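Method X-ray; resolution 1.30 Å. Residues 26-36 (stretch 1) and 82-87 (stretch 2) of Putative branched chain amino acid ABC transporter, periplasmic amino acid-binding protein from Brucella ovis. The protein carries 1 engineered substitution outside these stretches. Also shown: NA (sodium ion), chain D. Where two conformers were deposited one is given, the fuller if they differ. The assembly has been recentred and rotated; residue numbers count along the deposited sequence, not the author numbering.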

# COMPACT_ATOMS: atom_id res chain seq x y z
N SER A 26 -10.10 6.98 -8.11
CA SER A 26 -10.54 5.65 -7.68
C SER A 26 -9.70 5.10 -6.52
O SER A 26 -10.25 4.53 -5.57
CB SER A 26 -10.61 4.66 -8.85
OG SER A 26 -9.34 4.45 -9.44
N THR A 27 -8.39 5.29 -6.56
CA THR A 27 -7.55 4.80 -5.48
C THR A 27 -7.71 5.66 -4.22
O THR A 27 -7.87 5.13 -3.11
CB THR A 27 -6.08 4.70 -5.91
OG1 THR A 27 -5.98 3.72 -6.96
CG2 THR A 27 -5.19 4.25 -4.76
N GLY A 28 -7.70 6.98 -4.38
CA GLY A 28 -7.88 7.88 -3.25
C GLY A 28 -9.18 7.64 -2.52
O GLY A 28 -9.24 7.71 -1.29
N LEU A 29 -10.24 7.30 -3.26
CA LEU A 29 -11.53 7.03 -2.62
C LEU A 29 -11.53 5.73 -1.82
O LEU A 29 -12.30 5.59 -0.86
CB LEU A 29 -12.66 7.03 -3.66
CG LEU A 29 -12.99 8.43 -4.19
CD1 LEU A 29 -13.88 8.32 -5.43
CD2 LEU A 29 -13.68 9.26 -3.12
N LEU A 30 -10.68 4.77 -2.19
CA LEU A 30 -10.55 3.55 -1.41
C LEU A 30 -9.74 3.83 -0.14
O LEU A 30 -10.04 3.27 0.92
CB LEU A 30 -9.95 2.41 -2.24
CG LEU A 30 -10.84 1.96 -3.41
CD1 LEU A 30 -10.11 0.93 -4.27
CD2 LEU A 30 -12.20 1.42 -2.92
N TYR A 31 -8.74 4.72 -0.22
CA TYR A 31 -8.11 5.22 1.01
C TYR A 31 -9.15 5.88 1.91
O TYR A 31 -9.18 5.63 3.11
CB TYR A 31 -6.91 6.17 0.74
CG TYR A 31 -5.68 5.38 0.39
CD1 TYR A 31 -4.97 4.70 1.36
CD2 TYR A 31 -5.25 5.29 -0.94
CE1 TYR A 31 -3.86 3.94 1.04
CE2 TYR A 31 -4.13 4.53 -1.28
CZ TYR A 31 -3.44 3.86 -0.29
OH TYR A 31 -2.35 3.08 -0.63
N ARG A 32 -10.01 6.71 1.33
CA ARG A 32 -11.05 7.34 2.12
C ARG A 32 -11.94 6.31 2.80
O ARG A 32 -12.21 6.42 3.99
CB ARG A 32 -11.90 8.26 1.26
CG ARG A 32 -12.98 8.99 2.04
CD ARG A 32 -13.80 9.87 1.13
NE ARG A 32 -14.88 10.55 1.84
CZ ARG A 32 -16.10 10.01 1.98
NH1 ARG A 32 -16.35 8.81 1.48
NH2 ARG A 32 -17.05 10.67 2.61
N ALA A 33 -12.38 5.30 2.06
CA ALA A 33 -13.24 4.26 2.63
C ALA A 33 -12.55 3.57 3.81
O ALA A 33 -13.16 3.36 4.86
CB ALA A 33 -13.64 3.24 1.57
N ALA A 34 -11.27 3.23 3.65
CA ALA A 34 -10.54 2.49 4.68
C ALA A 34 -10.27 3.36 5.91
O ALA A 34 -10.39 2.91 7.06
CB ALA A 34 -9.24 1.95 4.12
N VAL A 35 -9.90 4.62 5.68
CA VAL A 35 -9.66 5.56 6.76
C VAL A 35 -10.95 5.85 7.54
O VAL A 35 -10.95 5.82 8.78
CB VAL A 35 -9.00 6.85 6.23
CG1 VAL A 35 -8.92 7.93 7.30
CG2 VAL A 35 -7.61 6.53 5.69
N LEU A 36 -12.04 6.10 6.83
CA LEU A 36 -13.31 6.34 7.52
C LEU A 36 -13.76 5.08 8.26
O LEU A 36 -14.32 5.16 9.34
CB LEU A 36 -14.39 6.81 6.55
CG LEU A 36 -14.13 8.21 5.98
CD1 LEU A 36 -15.28 8.65 5.09
CD2 LEU A 36 -13.90 9.21 7.09
N ILE A 82 -1.04 13.77 9.47
CA ILE A 82 -1.34 13.74 8.04
C ILE A 82 -1.38 12.29 7.59
O ILE A 82 -0.45 11.53 7.89
CB ILE A 82 -0.23 14.45 7.23
CG1 ILE A 82 -0.01 15.88 7.72
CG2 ILE A 82 -0.53 14.39 5.72
CD1 ILE A 82 -1.20 16.79 7.54
N VAL A 83 -2.42 11.90 6.86
CA VAL A 83 -2.53 10.56 6.31
C VAL A 83 -2.67 10.63 4.78
O VAL A 83 -3.42 11.46 4.26
CB VAL A 83 -3.76 9.86 6.88
CG1 VAL A 83 -4.05 8.59 6.14
CG2 VAL A 83 -3.58 9.61 8.39
N GLN A 84 -1.94 9.76 4.09
CA GLN A 84 -1.95 9.72 2.63
C GLN A 84 -1.36 8.38 2.20
O GLN A 84 -0.61 7.76 2.96
CB GLN A 84 -1.14 10.88 2.05
CG GLN A 84 -1.07 10.94 0.52
CD GLN A 84 0.11 10.16 -0.05
OE1 GLN A 84 0.96 9.67 0.69
NE2 GLN A 84 0.16 10.03 -1.37
N GLY A 85 -1.71 7.91 1.00
CA GLY A 85 -1.10 6.69 0.50
C GLY A 85 -1.16 6.39 -0.99
O GLY A 85 -0.57 5.40 -1.43
N SER A 86 -1.86 7.20 -1.79
CA SER A 86 -2.10 6.77 -3.18
C SER A 86 -0.96 7.01 -4.17
O SER A 86 -0.99 6.44 -5.25
CB SER A 86 -3.39 7.38 -3.73
OG SER A 86 -3.28 8.79 -3.82
N SER A 87 0.02 7.83 -3.83
CA SER A 87 1.13 8.11 -4.75
C SER A 87 2.43 8.35 -4.01
O SER A 87 2.48 9.19 -3.13
CB SER A 87 0.83 9.35 -5.60
OG SER A 87 2.02 9.82 -6.22
NA NA D . -0.76 3.30 -2.35
O HOH W 1 -1.52 3.82 -4.37
O HOH W 2 -0.44 1.14 -2.97

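A sodium ion joins the two stretches where no hydrogen bond does. NA is bound by Y31 OH of the helix at 2.4 Å and by G85 O of the loop at 2.3 Å, so a phenol oxygen and a backbone carbonyl oxygen from distant parts of the chain share one cation. Y31 OH and G85 O lie 3.0 Å apart, a distance that would suit a hydrogen bond, but here they are neighbouring ligands of the metal and are not hydrogen-bonded to each other. Water 1, 2.2 Å from NA through its O atom, and water 2, with its O atom 2.3 Å from NA, also bind the ion, and one further atom comes from elsewhere in the structure. Water 1 ties the site back to the loop a second time: it donates a hydrogen bond to S86 O, 2.8 Å from the water O atom.

The Y31 side chain, chi1 m, leaves the helix toward the loop and carries its hydroxyl to the metal. On the way its ring packs against the backbone of stretch 2. G85 CA lies over one face, 4.1 Å from the centroid of the ring atoms CG to CZ of Y31 and 23° off the ring normal, a CH-pi contact. The close fit depends on the absence of a side chain at G85: an ideally placed CB there would be 2.6 Å from Y31 CE1, a clash. S86 N approaches the same ring obliquely, 3.5 Å from Y31 CE2, and S86 CB lies 3.8 Å from that CE2 atom.

One helical turn earlier, T27 points toward the loop and sets its methyl CG2 3.8 Å from S86 CB. G28 brings its backbone near the same serine, with G28 N 4.4 Å from S86 CB; the CA atoms of G28 and S86 are 5.9 Å apart. S86 thus meets three helix residues through van der Waals contacts, while its OG is hydrogen-bonded elsewhere in the structure.

One turn beyond Y31, V35 and V83 point toward each other, both with chi1 t, and V35 CG2 meets V83 CG1 at 4.1 Å in an apolar contact. The backbones diverge in this direction: CA to CA, Y31 and G85 are 7.2 Å apart, and V35 and V83 are 8.7 Å apart. Between V83 and G85, Q84 points away from the helix, and its NE2 donates a hydrogen bond to S87 O at 3.0 Å, so that this bond spans G85 and S86, the two loop residues that meet Y31.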